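Local coordinates for MdbA protein (PDB 5C00) that is a thiol-disulfide oxidoreductase of the DsbA family that probably helps form disulfide bonds in exported proteins and is essential for viability, pilus assembly and toxin production, at residues A[31-36]-A[111-116]; A[82-87]-A[163-168]; A[97-102]-A[134-139]; A[104-109]-A[154-159]. All coordinates share one frame; numbering follows the deposited sequence.

Contact 1: A[31-36]-A[111-116]; sequences SAIVLK and GDWETY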
loop_
_atom_site.group_PDB
_atom_site.type_symbol
_atom_site.label_atom_id
_atom_site.label_comp_id
_atom_site.label_asym_id
_atom_site.label_seq_id
_atom_site.Cartn_x
_atom_site.Cartn_y
_atom_site.Cartn_z
ATOM N N SER A 31 -9.356 -5.390 -6.926
ATOM C CA SER A 31 -9.233 -4.253 -5.980
ATOM C C SER A 31 -8.015 -4.274 -5.036
ATOM O O SER A 31 -7.931 -3.437 -4.151
ATOM C CB SER A 31 -10.487 -4.077 -5.136
ATOM O OG SER A 31 -11.662 -4.086 -5.927
ATOM N N ALA A 32 -7.101 -5.215 -5.226
ATOM C CA ALA A 32 -5.948 -5.354 -4.366
ATOM C C ALA A 32 -4.709 -5.069 -5.156
ATOM O O ALA A 32 -4.650 -5.262 -6.399
ATOM C CB ALA A 32 -5.860 -6.749 -3.802
ATOM N N ILE A 33 -3.696 -4.622 -4.430
ATOM C CA ILE A 33 -2.377 -4.600 -4.961
ATOM C C ILE A 33 -1.741 -5.854 -4.408
ATOM O O ILE A 33 -1.516 -5.972 -3.205
ATOM C CB ILE A 33 -1.609 -3.324 -4.575
ATOM C CG1 ILE A 33 -2.269 -2.094 -5.199
ATOM C CG2 ILE A 33 -0.154 -3.450 -5.010
ATOM C CD1 ILE A 33 -1.987 -0.783 -4.493
ATOM N N VAL A 34 -1.440 -6.779 -5.300
ATOM C CA VAL A 34 -0.989 -8.090 -4.909
ATOM C C VAL A 34 0.534 -8.217 -4.997
ATOM O O VAL A 34 1.114 -7.920 -6.031
ATOM C CB VAL A 34 -1.677 -9.180 -5.779
ATOM C CG1 VAL A 34 -1.410 -10.560 -5.189
ATOM C CG2 VAL A 34 -3.178 -8.958 -5.839
ATOM N N LEU A 35 1.189 -8.583 -3.891
ATOM C CA LEU A 35 2.640 -8.794 -3.894
ATOM C C LEU A 35 2.917 -10.271 -3.777
ATOM O O LEU A 35 2.341 -10.935 -2.933
ATOM C CB LEU A 35 3.300 -8.040 -2.749
ATOM C CG LEU A 35 2.964 -6.564 -2.725
ATOM C CD1 LEU A 35 3.706 -5.952 -1.554
ATOM C CD2 LEU A 35 3.372 -5.877 -4.003
ATOM N N LYS A 36 3.767 -10.781 -4.641
ATOM C CA LYS A 36 4.013 -12.209 -4.755
ATOM C C LYS A 36 5.354 -12.482 -5.375
ATOM O O LYS A 36 5.836 -11.707 -6.175
ATOM C CB LYS A 36 2.921 -12.821 -5.629
ATOM C CG LYS A 36 2.748 -12.057 -6.924
ATOM C CD LYS A 36 1.484 -12.480 -7.687
ATOM C CE LYS A 36 0.816 -11.267 -8.330
ATOM N NZ LYS A 36 -0.168 -11.660 -9.415
ATOM N N GLY A 111 3.594 -1.400 -12.780
ATOM C CA GLY A 111 4.385 -2.599 -12.598
ATOM C C GLY A 111 5.820 -2.387 -12.080
ATOM O O GLY A 111 6.634 -3.295 -12.145
ATOM N N ASP A 112 6.148 -1.208 -11.557
ATOM C CA ASP A 112 7.493 -0.945 -11.019
ATOM C C ASP A 112 7.441 -1.246 -9.507
ATOM O O ASP A 112 7.154 -0.366 -8.687
ATOM C CB ASP A 112 7.912 0.502 -11.280
ATOM C CG ASP A 112 9.292 0.818 -10.758
ATOM O OD1 ASP A 112 9.976 -0.066 -10.161
ATOM O OD2 ASP A 112 9.696 2.003 -10.932
ATOM N N TRP A 113 7.684 -2.499 -9.170
ATOM C CA TRP A 113 7.411 -2.975 -7.819
ATOM C C TRP A 113 8.434 -2.472 -6.831
ATOM O O TRP A 113 8.082 -2.258 -5.670
ATOM C CB TRP A 113 7.255 -4.503 -7.781
ATOM C CG TRP A 113 6.091 -4.843 -8.629
ATOM C CD1 TRP A 113 6.104 -5.339 -9.887
ATOM C CD2 TRP A 113 4.740 -4.557 -8.319
ATOM N NE1 TRP A 113 4.827 -5.447 -10.363
ATOM C CE2 TRP A 113 3.971 -4.909 -9.439
ATOM C CE3 TRP A 113 4.102 -3.975 -7.216
ATOM C CZ2 TRP A 113 2.611 -4.774 -9.457
ATOM C CZ3 TRP A 113 2.774 -3.824 -7.242
ATOM C CH2 TRP A 113 2.027 -4.208 -8.377
ATOM N N GLU A 114 9.671 -2.243 -7.260
ATOM C CA GLU A 114 10.655 -1.730 -6.311
ATOM C C GLU A 114 10.352 -0.247 -5.945
ATOM O O GLU A 114 10.445 0.150 -4.789
ATOM C CB GLU A 114 12.062 -1.920 -6.822
ATOM C CG GLU A 114 13.075 -1.851 -5.692
ATOM C CD GLU A 114 14.437 -2.373 -6.121
ATOM O OE1 GLU A 114 15.279 -1.498 -6.413
ATOM O OE2 GLU A 114 14.629 -3.625 -6.178
ATOM N N THR A 115 9.913 0.542 -6.912
ATOM C CA THR A 115 9.446 1.905 -6.630
ATOM C C THR A 115 8.190 1.909 -5.746
ATOM O O THR A 115 8.119 2.596 -4.722
ATOM C CB THR A 115 9.199 2.645 -7.976
ATOM O OG1 THR A 115 10.452 2.725 -8.659
ATOM C CG2 THR A 115 8.730 4.036 -7.740
ATOM N N TYR A 116 7.214 1.070 -6.109
ATOM C CA TYR A 116 5.991 0.940 -5.336
ATOM C C TYR A 116 6.297 0.619 -3.885
ATOM O O TYR A 116 5.832 1.297 -2.951
ATOM C CB TYR A 116 5.083 -0.127 -5.898
ATOM C CG TYR A 116 3.931 -0.371 -4.976
ATOM C CD1 TYR A 116 2.890 0.553 -4.867
ATOM C CD2 TYR A 116 3.925 -1.449 -4.119
ATOM C CE1 TYR A 116 1.872 0.372 -3.957
ATOM C CE2 TYR A 116 2.924 -1.613 -3.193
ATOM C CZ TYR A 116 1.912 -0.682 -3.128
ATOM O OH TYR A 116 0.913 -0.873 -2.242
#
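Ile33 of strand 32-36 meets both aromatic rings that open helix 113-125, Trp113 and Tyr116, and its two branches divide the work. From CB, the methyl CG2 stands anti to the backbone N (chi1, measured to CG1, is -65°) and comes to 3.7 Å from Trp113 CZ3, near the plane of the indole and at its edge. The same CG2 lies 3.9 Å from Tyr116 CZ. The other branch runs through CG1 to CD1, which ends 3.7 Å from Tyr116 OH, so Ile33 and Tyr116 reach toward each other tip to tip.

This joins the central sheet of a thioredoxin-like fold to the helices inserted into it, as in DsbA relatives: strand 32-36 pairs with strand 78-85, and the helix belongs to the insertion. Leu35, two residues along the strand, adds CD2 at 3.8 Å from Trp113 CE3, crossing the indole obliquely, while CD2 to Tyr116 CE2 is a looser 4.4 Å. The helix start is fixed by Asp112 at the N-cap: its OD1 accepts a weak, nearly straight bond from Thr115 N, and Thr115 OG1 also bonds Asp112 OD2, which it meets from above the carboxylate plane.

Contact 2: A[82-87]-A[163-168]; sequences LRILNF and EDFRKF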
loop_
_atom_site.group_PDB
_atom_site.type_symbol
_atom_site.label_atom_id
_atom_site.label_comp_id
_atom_site.label_asym_id
_atom_site.label_seq_id
_atom_site.Cartn_x
_atom_site.Cartn_y
_atom_site.Cartn_z
ATOM N N LEU A 82 -2.844 -6.405 -0.741
ATOM C CA LEU A 82 -2.918 -5.135 -0.080
ATOM C C LEU A 82 -4.221 -4.469 -0.524
ATOM O O LEU A 82 -4.416 -4.193 -1.729
ATOM C CB LEU A 82 -1.727 -4.232 -0.403
ATOM C CG LEU A 82 -0.374 -4.710 0.113
ATOM C CD1 LEU A 82 0.692 -3.839 -0.508
ATOM C CD2 LEU A 82 -0.315 -4.652 1.621
ATOM N N ARG A 83 -5.138 -4.345 0.432
ATOM C CA ARG A 83 -6.483 -3.826 0.225
ATOM C C ARG A 83 -6.569 -2.472 0.900
ATOM O O ARG A 83 -6.770 -2.364 2.133
ATOM C CB ARG A 83 -7.497 -4.814 0.763
ATOM C CG ARG A 83 -7.512 -6.126 -0.058
ATOM C CD ARG A 83 -8.729 -7.023 0.217
ATOM N NE ARG A 83 -8.691 -8.147 -0.704
ATOM C CZ ARG A 83 -9.061 -8.093 -1.980
ATOM N NH1 ARG A 83 -9.545 -6.990 -2.505
ATOM N NH2 ARG A 83 -8.912 -9.159 -2.753
ATOM N N ILE A 84 -6.323 -1.452 0.085
ATOM C CA ILE A 84 -6.233 -0.105 0.587
ATOM C C ILE A 84 -7.573 0.592 0.725
ATOM O O ILE A 84 -8.445 0.562 -0.152
ATOM C CB ILE A 84 -5.245 0.774 -0.238
ATOM C CG1 ILE A 84 -3.917 0.037 -0.505
ATOM C CG2 ILE A 84 -5.010 2.075 0.499
ATOM C CD1 ILE A 84 -3.265 -0.530 0.718
ATOM N N LEU A 85 -7.749 1.219 1.884
ATOM C CA LEU A 85 -8.972 1.881 2.245
ATOM C C LEU A 85 -8.780 3.406 2.258
ATOM O O LEU A 85 -7.651 3.888 2.273
ATOM C CB LEU A 85 -9.394 1.424 3.632
ATOM C CG LEU A 85 -9.592 -0.074 3.849
ATOM C CD1 LEU A 85 -9.733 -0.368 5.296
ATOM C CD2 LEU A 85 -10.817 -0.568 3.085
ATOM N N ASN A 86 -9.884 4.163 2.254
ATOM C CA ASN A 86 -9.835 5.612 2.444
ATOM C C ASN A 86 -10.869 6.095 3.485
ATOM O O ASN A 86 -11.311 7.248 3.469
ATOM C CB ASN A 86 -9.962 6.391 1.126
ATOM C CG ASN A 86 -11.318 6.250 0.480
ATOM O OD1 ASN A 86 -12.142 5.535 1.007
ATOM N ND2 ASN A 86 -11.539 6.909 -0.698
ATOM N N PHE A 87 -11.246 5.199 4.386
ATOM C CA PHE A 87 -12.283 5.476 5.399
ATOM C C PHE A 87 -11.884 6.612 6.322
ATOM O O PHE A 87 -12.746 7.337 6.847
ATOM C CB PHE A 87 -12.627 4.177 6.180
ATOM C CG PHE A 87 -11.606 3.747 7.191
ATOM C CD1 PHE A 87 -10.468 3.074 6.820
ATOM C CD2 PHE A 87 -11.823 3.962 8.546
ATOM C CE1 PHE A 87 -9.525 2.678 7.749
ATOM C CE2 PHE A 87 -10.888 3.581 9.493
ATOM C CZ PHE A 87 -9.737 2.939 9.119
ATOM N N GLU A 163 -10.137 7.730 -9.476
ATOM C CA GLU A 163 -11.423 7.118 -9.669
ATOM C C GLU A 163 -11.357 5.613 -9.382
ATOM O O GLU A 163 -12.217 5.066 -8.710
ATOM C CB GLU A 163 -11.947 7.427 -11.083
ATOM C CG GLU A 163 -12.227 8.920 -11.347
ATOM C CD GLU A 163 -10.966 9.778 -11.621
ATOM O OE1 GLU A 163 -9.821 9.240 -11.798
ATOM O OE2 GLU A 163 -11.128 11.034 -11.662
ATOM N N ASP A 164 -10.365 4.925 -9.919
ATOM C CA ASP A 164 -10.220 3.506 -9.621
ATOM C C ASP A 164 -9.820 3.224 -8.180
ATOM O O ASP A 164 -10.336 2.287 -7.532
ATOM C CB ASP A 164 -9.269 2.850 -10.574
ATOM C CG ASP A 164 -9.948 2.444 -11.867
ATOM O OD1 ASP A 164 -11.165 2.430 -11.914
ATOM O OD2 ASP A 164 -9.246 2.143 -12.825
ATOM N N PHE A 165 -8.981 4.066 -7.624
ATOM C CA PHE A 165 -8.670 3.915 -6.215
ATOM C C PHE A 165 -9.950 3.959 -5.337
ATOM O O PHE A 165 -10.117 3.150 -4.459
ATOM C CB PHE A 165 -7.737 4.994 -5.740
ATOM C CG PHE A 165 -7.504 4.912 -4.281
ATOM C CD1 PHE A 165 -6.555 4.014 -3.783
ATOM C CD2 PHE A 165 -8.216 5.681 -3.433
ATOM C CE1 PHE A 165 -6.381 3.878 -2.427
ATOM C CE2 PHE A 165 -8.023 5.569 -2.078
ATOM C CZ PHE A 165 -7.120 4.650 -1.591
ATOM N N ARG A 166 -10.806 4.941 -5.576
ATOM C CA ARG A 166 -12.084 5.049 -4.832
ATOM C C ARG A 166 -12.952 3.808 -5.032
ATOM O O ARG A 166 -13.564 3.329 -4.098
ATOM C CB ARG A 166 -12.858 6.254 -5.323
ATOM C CG ARG A 166 -12.260 7.594 -4.974
ATOM C CD ARG A 166 -12.962 8.723 -5.739
ATOM N NE ARG A 166 -12.223 9.977 -5.484
ATOM C CZ ARG A 166 -11.857 10.878 -6.372
ATOM N NH1 ARG A 166 -12.159 10.757 -7.670
ATOM N NH2 ARG A 166 -11.182 11.948 -5.940
ATOM N N LYS A 167 -13.048 3.310 -6.265
ATOM C CA LYS A 167 -13.809 2.078 -6.520
ATOM C C LYS A 167 -13.217 0.909 -5.735
ATOM O O LYS A 167 -13.968 0.112 -5.099
ATOM C CB LYS A 167 -13.864 1.791 -8.023
ATOM C CG LYS A 167 -14.065 0.348 -8.456
ATOM C CD LYS A 167 -14.171 0.296 -9.988
ATOM C CE LYS A 167 -13.490 -0.922 -10.595
ATOM N NZ LYS A 167 -12.473 -0.549 -11.637
ATOM N N PHE A 168 -11.881 0.806 -5.734
ATOM C CA PHE A 168 -11.204 -0.237 -4.955
ATOM C C PHE A 168 -11.429 -0.063 -3.453
ATOM O O PHE A 168 -11.658 -1.036 -2.715
ATOM C CB PHE A 168 -9.712 -0.229 -5.215
ATOM C CG PHE A 168 -9.318 -0.683 -6.596
ATOM C CD1 PHE A 168 -10.274 -1.024 -7.553
ATOM C CD2 PHE A 168 -7.990 -0.712 -6.945
ATOM C CE1 PHE A 168 -9.871 -1.412 -8.814
ATOM C CE2 PHE A 168 -7.588 -1.103 -8.195
ATOM C CZ PHE A 168 -8.544 -1.433 -9.138
HETATM O O HOH W 1 -8.034 1.144 -2.932
#
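Where strand 78-85 of the thioredoxin-like sheet runs out into the loop that follows it, Ile84 and Asn86 meet Phe165 of helix 162-180. The short axes of strand 82-85 and helix 163-168 make an angle of 102° and approach to 8.4 Å, so the helix lies across the strand rather than along it. Phe165 carries the contact with the rim of its ring. Its CG is anti to the backbone N (chi1 175°); the rim atoms CE1, CZ and CE2 face the strand end. At CE1 it takes Ile84 CG2 at 3.7 Å, in the ring plane, the two side chains crossing at about a right angle. At CE2 it takes Asn86 CB at 3.8 Å; these side chains slide past each other in opposite directions, with the amide and ring planes 73° apart. The rim atom between, CZ, lies 4.0 Å from Leu85 O. One water donates to Ile84 O at 2.9 Å and, at a longer 3.3 Å, to Phe165 O, linking strand and helix carbonyls. The amide of Asn86 turns to helix 96-109, where ND2 bonds Thr98 OG1. That helix also packs on Phe165 through Thr98, Ala102 and Leu105, while on the sheet side Ile84 touches Glu51 of strand 45-52. Phe165 is thus held between the strand end and helix 96-109.

Contact 3: A[97-102]-A[134-139]; sequences STKAGA and WGDNDF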
loop_
_atom_site.group_PDB
_atom_site.type_symbol
_atom_site.label_atom_id
_atom_site.label_comp_id
_atom_site.label_asym_id
_atom_site.label_seq_id
_atom_site.Cartn_x
_atom_site.Cartn_y
_atom_site.Cartn_z
ATOM N N SER A 97 -5.994 10.287 2.626
ATOM C CA SER A 97 -5.983 8.834 2.407
ATOM C C SER A 97 -6.174 8.524 0.917
ATOM O O SER A 97 -5.540 7.616 0.348
ATOM C CB SER A 97 -7.106 8.158 3.246
ATOM O OG SER A 97 -6.909 8.362 4.668
ATOM N N THR A 98 -7.034 9.287 0.272
ATOM C CA THR A 98 -7.237 9.109 -1.179
ATOM C C THR A 98 -6.057 9.586 -1.993
ATOM O O THR A 98 -5.649 8.915 -2.938
ATOM C CB THR A 98 -8.529 9.769 -1.677
ATOM O OG1 THR A 98 -9.632 9.225 -0.952
ATOM C CG2 THR A 98 -8.712 9.490 -3.220
ATOM N N LYS A 99 -5.534 10.761 -1.679
ATOM C CA LYS A 99 -4.366 11.277 -2.413
ATOM C C LYS A 99 -3.152 10.333 -2.345
ATOM O O LYS A 99 -2.526 9.995 -3.372
ATOM C CB LYS A 99 -4.012 12.674 -1.932
ATOM C CG LYS A 99 -4.957 13.739 -2.420
ATOM C CD LYS A 99 -4.570 15.109 -1.862
ATOM C CE LYS A 99 -5.373 16.211 -2.558
ATOM N NZ LYS A 99 -6.796 16.209 -2.148
ATOM N N ALA A 100 -2.835 9.857 -1.147
ATOM C CA ALA A 100 -1.717 8.951 -0.926
ATOM C C ALA A 100 -2.006 7.597 -1.583
ATOM O O ALA A 100 -1.158 7.019 -2.274
ATOM C CB ALA A 100 -1.514 8.785 0.579
ATOM N N GLY A 101 -3.215 7.083 -1.361
ATOM C CA GLY A 101 -3.587 5.769 -1.849
ATOM C C GLY A 101 -3.648 5.748 -3.360
ATOM O O GLY A 101 -3.163 4.817 -3.992
ATOM N N ALA A 102 -4.180 6.800 -3.963
ATOM C CA ALA A 102 -4.260 6.827 -5.419
ATOM C C ALA A 102 -2.880 7.079 -6.076
ATOM O O ALA A 102 -2.622 6.568 -7.170
ATOM C CB ALA A 102 -5.241 7.867 -5.846
ATOM N N TRP A 134 0.563 17.847 2.173
ATOM C CA TRP A 134 0.890 17.534 0.770
ATOM C C TRP A 134 -0.355 17.544 -0.110
ATOM O O TRP A 134 -1.438 17.097 0.307
ATOM C CB TRP A 134 1.564 16.173 0.638
ATOM C CG TRP A 134 2.985 16.126 1.075
ATOM C CD1 TRP A 134 3.626 16.997 1.868
ATOM C CD2 TRP A 134 3.873 15.037 0.879
ATOM N NE1 TRP A 134 4.896 16.570 2.107
ATOM C CE2 TRP A 134 5.075 15.365 1.496
ATOM C CE3 TRP A 134 3.776 13.841 0.185
ATOM C CZ2 TRP A 134 6.161 14.505 1.504
ATOM C CZ3 TRP A 134 4.865 12.996 0.166
ATOM C CH2 TRP A 134 6.033 13.331 0.812
ATOM N N GLY A 135 -0.184 18.034 -1.338
ATOM C CA GLY A 135 -1.155 17.909 -2.383
ATOM C C GLY A 135 -0.661 16.966 -3.426
ATOM O O GLY A 135 0.428 16.404 -3.305
ATOM N N ASP A 136 -1.436 16.812 -4.490
ATOM C CA ASP A 136 -1.103 15.852 -5.529
ATOM C C ASP A 136 0.271 16.049 -6.182
ATOM O O ASP A 136 0.922 15.078 -6.541
ATOM C CB ASP A 136 -2.192 15.856 -6.599
ATOM C CG ASP A 136 -3.549 15.266 -6.080
ATOM O OD1 ASP A 136 -3.547 14.348 -5.208
ATOM O OD2 ASP A 136 -4.614 15.751 -6.553
ATOM N N ASN A 137 0.724 17.283 -6.296
ATOM C CA ASN A 137 2.011 17.527 -6.940
ATOM C C ASN A 137 3.146 17.115 -6.013
ATOM O O ASN A 137 4.233 16.821 -6.489
ATOM C CB ASN A 137 2.151 18.979 -7.388
ATOM C CG ASN A 137 1.382 19.270 -8.665
ATOM O OD1 ASN A 137 1.583 18.649 -9.699
ATOM N ND2 ASN A 137 0.503 20.203 -8.591
ATOM N N ASP A 138 2.893 17.113 -4.691
ATOM C CA ASP A 138 3.879 16.638 -3.736
ATOM C C ASP A 138 3.994 15.145 -3.830
ATOM O O ASP A 138 5.101 14.599 -3.916
ATOM C CB ASP A 138 3.507 17.095 -2.332
ATOM C CG ASP A 138 3.421 18.612 -2.238
ATOM O OD1 ASP A 138 4.500 19.306 -2.313
ATOM O OD2 ASP A 138 2.297 19.138 -2.146
ATOM N N PHE A 139 2.864 14.443 -3.821
ATOM C CA PHE A 139 2.925 13.004 -4.010
ATOM C C PHE A 139 3.637 12.634 -5.317
ATOM O O PHE A 139 4.391 11.639 -5.395
ATOM C CB PHE A 139 1.527 12.414 -3.955
ATOM C CG PHE A 139 0.934 12.434 -2.573
ATOM C CD1 PHE A 139 1.323 11.490 -1.641
ATOM C CD2 PHE A 139 0.001 13.377 -2.200
ATOM C CE1 PHE A 139 0.800 11.499 -0.356
ATOM C CE2 PHE A 139 -0.542 13.390 -0.919
ATOM C CZ PHE A 139 -0.157 12.435 -0.004
HETATM O O HOH W 2 -2.365 11.882 -5.353
#
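Aromatic packing comes first: Phe139 lays one ring face against the backbone of helix 96-109 at Lys99 and Ala100. Lys99 C sits 4.2 Å above the ring, over its centre, and Ala100 N is displaced toward the rim. Ala100 CA makes an off-centre CH-pi contact, 4.1 Å from the ring centroid and 30° off the normal, and Ala100 CB adds an apolar touch at 3.7 Å from Phe139 CE1. Both faces of the phenyl ring have protein atoms against them, Trp134 CE3 lying off-centre on the opposite one.

Both helices belong to the helical insertion of the DsbA-like fold, with helix 136-145 packing its first turn on helix 96-109. Gly135 is the N-cap of that turn; its O accepts from Asp138 N and Phe139 N, while its N donates to the anti lone pair of Asp138 OD2 in a nearly straight bond (169°).

The Lys99 and Asp136 side chains cross at about a right angle, with the aliphatic Lys99 CG packed 3.2 Å from Asp136 OD1. Their charges do not meet: Lys99 NZ stays 4.8 Å from Asp136 OD1 and forms a salt bridge with Asp94, whereas Asp136 OD2 pairs with Lys162. The polar link between the helices is a water, which donates both to Lys99 O and to Asp136 OD1, at 2.7 Å each.

Contact 4: A[104-109]-A[154-159]; sequences ALAVAQ and QKIREG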
loop_
_atom_site.group_PDB
_atom_site.type_symbol
_atom_site.label_atom_id
_atom_site.label_comp_id
_atom_site.label_asym_id
_atom_site.label_seq_id
_atom_site.Cartn_x
_atom_site.Cartn_y
_atom_site.Cartn_z
ATOM N N ALA A 104 0.006 5.915 -4.811
ATOM C CA ALA A 104 0.637 4.622 -4.674
ATOM C C ALA A 104 0.052 3.652 -5.695
ATOM O O ALA A 104 0.816 2.877 -6.287
ATOM C CB ALA A 104 0.494 4.090 -3.258
ATOM N N LEU A 105 -1.273 3.682 -5.889
ATOM C CA LEU A 105 -1.897 2.860 -6.948
ATOM C C LEU A 105 -1.360 3.129 -8.325
ATOM O O LEU A 105 -1.094 2.165 -9.064
ATOM C CB LEU A 105 -3.416 2.972 -6.961
ATOM C CG LEU A 105 -4.159 2.084 -7.995
ATOM C CD1 LEU A 105 -3.944 0.587 -7.745
ATOM C CD2 LEU A 105 -5.635 2.419 -7.830
ATOM N N ALA A 106 -1.192 4.410 -8.687
ATOM C CA ALA A 106 -0.611 4.775 -9.988
ATOM C C ALA A 106 0.760 4.122 -10.191
ATOM O O ALA A 106 1.098 3.675 -11.278
ATOM C CB ALA A 106 -0.547 6.292 -10.152
ATOM N N VAL A 107 1.603 4.107 -9.163
ATOM C CA VAL A 107 2.874 3.419 -9.250
ATOM C C VAL A 107 2.718 1.915 -9.420
ATOM O O VAL A 107 3.351 1.335 -10.272
ATOM C CB VAL A 107 3.736 3.721 -7.988
ATOM C CG1 VAL A 107 5.137 3.137 -8.185
ATOM C CG2 VAL A 107 3.840 5.220 -7.728
ATOM N N ALA A 108 1.874 1.277 -8.631
ATOM C CA ALA A 108 1.652 -0.155 -8.773
ATOM C C ALA A 108 1.118 -0.563 -10.164
ATOM O O ALA A 108 1.547 -1.557 -10.731
ATOM C CB ALA A 108 0.688 -0.632 -7.739
ATOM N N GLN A 109 0.224 0.253 -10.690
ATOM C CA GLN A 109 -0.349 0.038 -12.021
ATOM C C GLN A 109 0.726 -0.007 -13.115
ATOM O O GLN A 109 0.565 -0.670 -14.169
ATOM C CB GLN A 109 -1.377 1.170 -12.291
ATOM C CG GLN A 109 -1.812 1.338 -13.743
ATOM C CD GLN A 109 -2.575 0.122 -14.248
ATOM O OE1 GLN A 109 -3.006 -0.722 -13.453
ATOM N NE2 GLN A 109 -2.719 0.004 -15.570
ATOM N N GLN A 154 3.046 12.190 -14.076
ATOM C CA GLN A 154 2.001 13.064 -14.593
ATOM C C GLN A 154 0.605 12.559 -14.235
ATOM O O GLN A 154 -0.257 13.321 -13.888
ATOM C CB GLN A 154 2.167 13.272 -16.096
ATOM C CG GLN A 154 1.252 14.370 -16.667
ATOM C CD GLN A 154 1.494 15.757 -16.070
ATOM O OE1 GLN A 154 2.621 16.144 -15.737
ATOM N NE2 GLN A 154 0.437 16.519 -15.963
ATOM N N LYS A 155 0.395 11.254 -14.276
ATOM C CA LYS A 155 -0.852 10.677 -13.835
ATOM C C LYS A 155 -1.164 11.058 -12.372
ATOM O O LYS A 155 -2.288 11.406 -12.038
ATOM C CB LYS A 155 -0.765 9.168 -13.994
ATOM C CG LYS A 155 -1.910 8.379 -13.412
ATOM C CD LYS A 155 -1.742 6.906 -13.717
ATOM C CE LYS A 155 -1.441 6.638 -15.185
ATOM N NZ LYS A 155 -1.833 5.252 -15.516
ATOM N N ILE A 156 -0.158 10.997 -11.493
ATOM C CA ILE A 156 -0.376 11.376 -10.122
ATOM C C ILE A 156 -0.778 12.876 -10.003
ATOM O O ILE A 156 -1.686 13.242 -9.243
ATOM C CB ILE A 156 0.881 11.084 -9.269
ATOM C CG1 ILE A 156 1.110 9.555 -9.269
ATOM C CG2 ILE A 156 0.709 11.683 -7.859
ATOM C CD1 ILE A 156 2.312 9.048 -8.522
ATOM N N ARG A 157 -0.086 13.731 -10.734
ATOM C CA ARG A 157 -0.412 15.161 -10.744
ATOM C C ARG A 157 -1.847 15.428 -11.166
ATOM O O ARG A 157 -2.458 16.345 -10.657
ATOM C CB ARG A 157 0.506 15.907 -11.715
ATOM C CG ARG A 157 1.927 15.943 -11.260
ATOM C CD ARG A 157 2.789 16.905 -12.069
ATOM N NE ARG A 157 4.169 16.531 -11.904
ATOM C CZ ARG A 157 4.864 16.717 -10.771
ATOM N NH1 ARG A 157 4.312 17.341 -9.749
ATOM N NH2 ARG A 157 6.115 16.273 -10.659
ATOM N N GLU A 158 -2.365 14.632 -12.094
ATOM C CA GLU A 158 -3.709 14.773 -12.624
ATOM C C GLU A 158 -4.726 13.953 -11.891
ATOM O O GLU A 158 -5.905 14.016 -12.209
ATOM C CB GLU A 158 -3.725 14.358 -14.117
ATOM C CG GLU A 158 -3.063 15.359 -15.045
ATOM C CD GLU A 158 -2.586 14.746 -16.363
ATOM O OE1 GLU A 158 -2.858 13.544 -16.607
ATOM O OE2 GLU A 158 -1.923 15.453 -17.154
ATOM N N GLY A 159 -4.310 13.187 -10.894
ATOM C CA GLY A 159 -5.231 12.312 -10.142
ATOM C C GLY A 159 -5.833 11.199 -10.971
ATOM O O GLY A 159 -6.982 10.756 -10.716
HETATM O O HOH W 3 0.191 4.286 -13.727
#
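Ala106 and Ile156 mark the closest backbone approach, CA to CA 6.6 Å, of two helices whose short segments, 104-109 and 154-158, run at 150° to each other, nearly antiparallel, with axes 9.5 Å apart. At this closest approach, Ala106 CB points toward the other helix and touches Ile156 CG1 at 3.8 Å. Ile156 carries that CG1 anti to its carbonyl carbon (chi1 -64°). Further out, Ile156 CD1 makes a looser contact with Val107 CG2 at 4.2 Å. Lys155 is modelled in two conformers, and what its side chain does is described for one of them. In that conformer Lys155 CD lies 3.8 Å from Ala106 CB, and the ammonium donates to a water, NZ to water O 2.9 Å, which in turn donates to Ala106 O at 2.7 Å. A polar bridge then runs beside the apolar touch. Helix 150-158 ends directly after the contact in a Schellman motif, Gly159 having positive phi and two bonds returning to the last turn. Ile156 also packs on Phe139, Ala140 and Ala143 of helix 136-145, and Ala106 on Ala161, just before helix 162-180. On the sides facing other helices, Val107 meets Thr115 and Ala104 meets Tyr116, both of helix 113-125, and Leu105 meets Phe165 and Phe168 of helix 162-180.

How the contacts relate
From the N terminus, strand 32-36 opens the loop that contact 1 closes at the start of helix 113-125. Strand 78-85 begins the loop of contact 2, closed only at helix 162-180; because 82-87 falls inside the first loop, contacts 1 and 2 cross. Helix 96-109 then starts contacts 3 and 4 from successive turns. Both are nested within contact 2, while each crosses contact 1, and they cross each other because 134-139 precedes 154-159. Contacts 1 and 2 tie neighbouring strands of the sheet to the helices, whereas contacts 3 and 4 join helices to one another. Contacts 2 and 3 touch through Phe165 beside Gly101, and contacts 3 and 4 through Asn137 and Arg157.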